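Local coordinates for protein beta-glucanase (Podospora anserina, PDB 4LE4) that probably hydrolyses beta-glucans such as cellulose as a GH131 glycoside hydrolase, and binds cellotriose in this crystal, at residues Y50-D55 / Y225-V229; R144-G148 / T175-W179. All coordinates share one frame; numbering follows the deposited sequence.

Contact 1: Y50-D55 / Y225-V229; sequences YKNPAD and YWSGV
Y50 overlaps Y225 in an offset edge-to-face pair: the CD1-CE1 edge of Y225 is turned toward the face of Y50, with ring centroids 5.5 Å apart and planes at 63°. The pair opens the contact between the loop joining strands 44-47 and 61-66 and strand 222-233 of the beta-sandwich expected of the concanavalin clan. Y50 OH makes a weak hydrogen bond with K63 NZ, and K104 a cation-pi contact with Y225. An alanine in place of Y50 would probably leave the CE1 edge of Y225 without its aromatic cover and open a gap beside it. K51 CB presses on S227 CB at 3.4 Å, a tight fit that favours a small serine. With chi1 63°, S227 OG sits between its backbone N and carbonyl carbon, where N52 N gives it a nearly straight hydrogen bond (174°). N52 starts a type I turn closing at D55, and its OD1 accepts from A54 N, an Asx turn. Lysine's long chain lets K51 NZ reach D55 O and S58 O; S58 OG also binds D55 OD2. At G228 phi is positive and a side chain would run into D55 OD2, so glycine fits. One water donates to D55 OD2 at 2.7 Å and lies 2.6 Å from S227 OG.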
loop_
_atom_site.group_PDB
_atom_site.type_symbol
_atom_site.label_atom_id
_atom_site.label_comp_id
_atom_site.label_asym_id
_atom_site.label_seq_id
_atom_site.Cartn_x
_atom_site.Cartn_y
_atom_site.Cartn_z
ATOM N N TYR A 50 -1.999 -7.695 -13.193
ATOM C CA TYR A 50 -1.366 -6.772 -12.256
ATOM C C TYR A 50 -1.316 -7.255 -10.820
ATOM O O TYR A 50 -1.014 -6.463 -9.932
ATOM C CB TYR A 50 -2.114 -5.436 -12.284
ATOM C CG TYR A 50 -2.164 -4.732 -13.621
ATOM C CD1 TYR A 50 -1.219 -4.992 -14.612
ATOM C CD2 TYR A 50 -3.119 -3.751 -13.855
ATOM C CE1 TYR A 50 -1.223 -4.283 -15.814
ATOM C CE2 TYR A 50 -3.125 -3.030 -15.047
ATOM C CZ TYR A 50 -2.174 -3.301 -16.019
ATOM O OH TYR A 50 -2.181 -2.571 -17.207
ATOM N N LYS A 51 -1.647 -8.517 -10.571
ATOM C CA LYS A 51 -1.629 -9.055 -9.195
ATOM C C LYS A 51 -0.556 -10.107 -8.996
ATOM O O LYS A 51 0.076 -10.563 -9.957
ATOM C CB LYS A 51 -2.951 -9.748 -8.866
ATOM C CG LYS A 51 -3.150 -11.021 -9.672
ATOM C CD LYS A 51 -4.303 -11.870 -9.147
ATOM C CE LYS A 51 -4.248 -13.289 -9.742
ATOM N NZ LYS A 51 -5.255 -14.138 -9.107
ATOM N N ASN A 52 -0.328 -10.472 -7.736
ATOM C CA ASN A 52 0.594 -11.548 -7.436
ATOM C C ASN A 52 -0.106 -12.816 -7.999
ATOM O O ASN A 52 -1.187 -13.170 -7.548
ATOM C CB ASN A 52 0.717 -11.691 -5.932
ATOM C CG ASN A 52 1.698 -12.757 -5.531
ATOM O OD1 ASN A 52 1.920 -13.734 -6.259
ATOM N ND2 ASN A 52 2.299 -12.590 -4.343
ATOM N N PRO A 53 0.527 -13.528 -8.939
ATOM C CA PRO A 53 -0.140 -14.719 -9.489
ATOM C C PRO A 53 -0.506 -15.798 -8.477
ATOM O O PRO A 53 -1.416 -16.586 -8.719
ATOM C CB PRO A 53 0.861 -15.241 -10.524
ATOM C CG PRO A 53 1.678 -14.027 -10.892
ATOM C CD PRO A 53 1.866 -13.366 -9.529
ATOM N N ALA A 54 0.197 -15.840 -7.350
ATOM C CA ALA A 54 -0.056 -16.854 -6.317
ATOM C C ALA A 54 -1.282 -16.529 -5.482
ATOM O O ALA A 54 -1.825 -17.385 -4.780
ATOM C CB ALA A 54 1.171 -16.975 -5.411
ATOM N N ASP A 55 -1.700 -15.276 -5.529
ATOM C CA ASP A 55 -2.866 -14.829 -4.762
ATOM C C ASP A 55 -4.163 -15.149 -5.491
ATOM O O ASP A 55 -4.709 -14.315 -6.211
ATOM C CB ASP A 55 -2.837 -13.317 -4.535
ATOM C CG ASP A 55 -3.988 -12.829 -3.661
ATOM O OD1 ASP A 55 -4.874 -13.635 -3.283
ATOM O OD2 ASP A 55 -4.004 -11.625 -3.335
ATOM N N TYR A 225 2.296 -1.860 -8.639
ATOM C CA TYR A 225 1.297 -2.920 -8.782
ATOM C C TYR A 225 0.892 -3.413 -7.419
ATOM O O TYR A 225 1.742 -3.642 -6.576
ATOM C CB TYR A 225 1.893 -4.046 -9.611
ATOM C CG TYR A 225 2.237 -3.525 -10.984
ATOM C CD1 TYR A 225 1.316 -3.604 -12.023
ATOM C CD2 TYR A 225 3.453 -2.869 -11.219
ATOM C CE1 TYR A 225 1.585 -3.040 -13.282
ATOM C CE2 TYR A 225 3.738 -2.304 -12.461
ATOM C CZ TYR A 225 2.796 -2.392 -13.500
ATOM O OH TYR A 225 3.054 -1.868 -14.758
ATOM N N TRP A 226 -0.407 -3.563 -7.216
ATOM C CA TRP A 226 -0.934 -3.946 -5.898
ATOM C C TRP A 226 -1.977 -5.042 -5.990
ATOM O O TRP A 226 -2.755 -5.059 -6.948
ATOM C CB TRP A 226 -1.683 -2.758 -5.280
ATOM C CG TRP A 226 -0.885 -1.532 -5.035
ATOM C CD1 TRP A 226 -0.363 -0.664 -5.979
ATOM C CD2 TRP A 226 -0.512 -1.025 -3.768
ATOM N NE1 TRP A 226 0.316 0.346 -5.356
ATOM C CE2 TRP A 226 0.242 0.158 -3.996
ATOM C CE3 TRP A 226 -0.732 -1.450 -2.449
ATOM C CZ2 TRP A 226 0.775 0.927 -2.950
ATOM C CZ3 TRP A 226 -0.193 -0.679 -1.404
ATOM C CH2 TRP A 226 0.546 0.490 -1.668
ATOM N N SER A 227 -2.026 -5.919 -4.983
ATOM C CA SER A 227 -3.094 -6.926 -4.924
ATOM C C SER A 227 -3.204 -7.396 -3.478
ATOM O O SER A 227 -2.385 -7.016 -2.640
ATOM C CB SER A 227 -2.837 -8.114 -5.868
ATOM O OG SER A 227 -1.679 -8.848 -5.559
ATOM N N GLY A 228 -4.248 -8.164 -3.177
ATOM C CA GLY A 228 -4.381 -8.696 -1.837
ATOM C C GLY A 228 -4.451 -7.683 -0.714
ATOM O O GLY A 228 -3.961 -7.946 0.365
ATOM N N VAL A 229 -5.082 -6.556 -0.950
ATOM C CA VAL A 229 -5.216 -5.542 0.087
ATOM C C VAL A 229 -6.479 -5.828 0.918
ATOM O O VAL A 229 -7.563 -5.838 0.374
ATOM C CB VAL A 229 -5.388 -4.159 -0.543
ATOM C CG1 VAL A 229 -5.529 -3.090 0.576
ATOM C CG2 VAL A 229 -4.163 -3.844 -1.479
HETATM O O HOH W 1 -1.631 -10.444 -3.524
#

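Contact 2: R144-G148 / T175-W179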
loop_
_atom_site.group_PDB
_atom_site.type_symbol
_atom_site.label_atom_id
_atom_site.label_comp_id
_atom_site.label_asym_id
_atom_site.label_seq_id
_atom_site.Cartn_x
_atom_site.Cartn_y
_atom_site.Cartn_z
ATOM N N ARG A 144 11.828 -0.242 2.262
ATOM C CA ARG A 144 11.977 -0.249 3.723
ATOM C C ARG A 144 10.649 -0.239 4.440
ATOM O O ARG A 144 9.674 0.331 3.955
ATOM C CB ARG A 144 12.668 1.033 4.176
ATOM C CG ARG A 144 13.996 1.353 3.510
ATOM C CD ARG A 144 14.179 2.867 3.527
ATOM N NE ARG A 144 15.462 3.327 2.993
ATOM C CZ ARG A 144 16.542 3.562 3.739
ATOM N NH1 ARG A 144 17.663 4.000 3.167
ATOM N NH2 ARG A 144 16.518 3.350 5.053
ATOM N N TRP A 145 10.638 -0.831 5.622
ATOM C CA TRP A 145 9.464 -0.768 6.479
ATOM C C TRP A 145 9.907 0.181 7.595
ATOM O O TRP A 145 10.926 -0.059 8.232
ATOM C CB TRP A 145 9.137 -2.132 7.076
ATOM C CG TRP A 145 8.032 -2.036 8.086
ATOM C CD1 TRP A 145 6.747 -1.592 7.877
ATOM C CD2 TRP A 145 8.117 -2.386 9.479
ATOM N NE1 TRP A 145 6.038 -1.653 9.059
ATOM C CE2 TRP A 145 6.850 -2.135 10.050
ATOM C CE3 TRP A 145 9.144 -2.882 10.292
ATOM C CZ2 TRP A 145 6.576 -2.367 11.414
ATOM C CZ3 TRP A 145 8.881 -3.111 11.658
ATOM C CH2 TRP A 145 7.604 -2.854 12.193
ATOM N N CYS A 146 9.144 1.238 7.830
ATOM C CA CYS A 146 9.465 2.233 8.844
ATOM C C CYS A 146 8.384 2.287 9.926
ATOM O O CYS A 146 7.200 1.965 9.674
ATOM C CB CYS A 146 9.546 3.618 8.209
ATOM S SG CYS A 146 10.802 3.687 6.927
ATOM N N VAL A 147 8.821 2.695 11.119
ATOM C CA VAL A 147 7.937 2.884 12.269
ATOM C C VAL A 147 8.367 4.227 12.846
ATOM O O VAL A 147 9.536 4.408 13.201
ATOM C CB VAL A 147 8.109 1.777 13.351
ATOM C CG1 VAL A 147 7.197 2.084 14.537
ATOM C CG2 VAL A 147 7.782 0.418 12.754
ATOM N N GLY A 148 7.441 5.175 12.887
ATOM C CA GLY A 148 7.783 6.498 13.386
ATOM C C GLY A 148 8.874 7.144 12.551
ATOM O O GLY A 148 9.661 7.955 13.043
ATOM N N THR A 175 1.742 -0.667 19.357
ATOM C CA THR A 175 2.886 -1.379 18.787
ATOM C C THR A 175 2.582 -1.815 17.366
ATOM O O THR A 175 1.421 -1.988 16.998
ATOM C CB THR A 175 3.263 -2.675 19.572
ATOM O OG1 THR A 175 2.187 -3.618 19.514
ATOM C CG2 THR A 175 3.583 -2.346 21.026
ATOM N N VAL A 176 3.624 -1.991 16.561
ATOM C CA VAL A 176 3.409 -2.474 15.191
ATOM C C VAL A 176 4.507 -3.465 14.849
ATOM O O VAL A 176 5.703 -3.163 14.997
ATOM C CB VAL A 176 3.399 -1.319 14.155
ATOM C CG1 VAL A 176 4.709 -0.581 14.203
ATOM C CG2 VAL A 176 3.126 -1.875 12.717
ATOM N N GLY A 177 4.085 -4.642 14.394
ATOM C CA GLY A 177 4.988 -5.718 14.003
ATOM C C GLY A 177 4.917 -5.864 12.479
ATOM O O GLY A 177 3.959 -5.406 11.857
ATOM N N PHE A 178 5.897 -6.539 11.902
ATOM C CA PHE A 178 5.990 -6.646 10.457
ATOM C C PHE A 178 6.074 -8.085 9.972
ATOM O O PHE A 178 6.992 -8.813 10.342
ATOM C CB PHE A 178 7.230 -5.853 10.018
ATOM C CG PHE A 178 7.479 -5.858 8.525
ATOM C CD1 PHE A 178 6.662 -5.128 7.669
ATOM C CD2 PHE A 178 8.579 -6.523 8.013
ATOM C CE1 PHE A 178 6.959 -5.051 6.309
ATOM C CE2 PHE A 178 8.892 -6.461 6.665
ATOM C CZ PHE A 178 8.074 -5.719 5.818
ATOM N N TRP A 179 5.104 -8.478 9.151
ATOM C CA TRP A 179 5.060 -9.818 8.552
ATOM C C TRP A 179 5.333 -9.607 7.059
ATOM O O TRP A 179 4.899 -8.612 6.481
ATOM C CB TRP A 179 3.692 -10.450 8.755
ATOM C CG TRP A 179 3.430 -10.771 10.181
ATOM C CD1 TRP A 179 3.146 -9.893 11.189
ATOM C CD2 TRP A 179 3.415 -12.081 10.767
ATOM N NE1 TRP A 179 2.948 -10.582 12.376
ATOM C CE2 TRP A 179 3.112 -11.922 12.142
ATOM C CE3 TRP A 179 3.629 -13.375 10.255
ATOM C CZ2 TRP A 179 3.010 -13.017 13.029
ATOM C CZ3 TRP A 179 3.532 -14.464 11.128
ATOM C CH2 TRP A 179 3.224 -14.276 12.502
#
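With CG swung opposite the backbone N in both residues (chi1 173° in W145, -180° in F178), the two aromatic side chains reach across between strands 142-147 and 175-182 and run alongside each other with opposite headings. The strands face one another from the two sheets of the sandwich; segments 144-147 and 175-179 run nearly antiparallel with their axes 9.0 Å apart, and no hydrogen bond joins them; side chains fill the space. The five-membered ring of W145 and the ring of F178 form an offset stack, centroids 4.2 Å apart and planes only 18° from parallel. Because the stack is displaced, each ring also receives the other's methylene: F178 CB lies 3.4 Å from the centroid of the W145 six-membered ring, almost on its normal, while W145 CB sits over the face of F178. These are two reciprocal CH-pi contacts. V147 CG2, two residues on in the same strand as W145, lies over the rim of the indole's other face. At the indole's edge, V176 O meets W145 CH2 at 3.4 Å, and V176 CG2 touches CZ2. The other branch of V176, CG1, packs 3.5 Å from V147 CG2, so one branched residue serves two neighbours. Tryptophan suits the centre because its long, flat ring system can span both F178 and V176; its NE1 has a weak hydrogen bond to T125 OG1. Y167 and W153 add further rings, meeting W145 and F178 respectively. Cohesion between these segments therefore comes from dispersion and CH-pi contacts, which depend on close, matched surfaces rather than on charge.

In the fold
From the N terminus, after strands 2-6, 30-34 and 44-47, the chain reaches 50-55, part of the loop before strand 61-66. Further on it passes through strand 142-147; the 26 residues between the segments of contact 2 carry strands 150-156 and 163-170, and contact 2 closes this smaller loop at strand 175-182. Strand 222-233 follows later in the sequence and supplies the second half of contact 1, with 169 residues between its segments, so contact 2 is nested inside it. Contact 1 lays a connecting loop on a strand of one sheet, whereas contact 2 joins that same sheet to the other. Their centres lie 21 Å apart and they do not touch, marking separate regions of the sandwich.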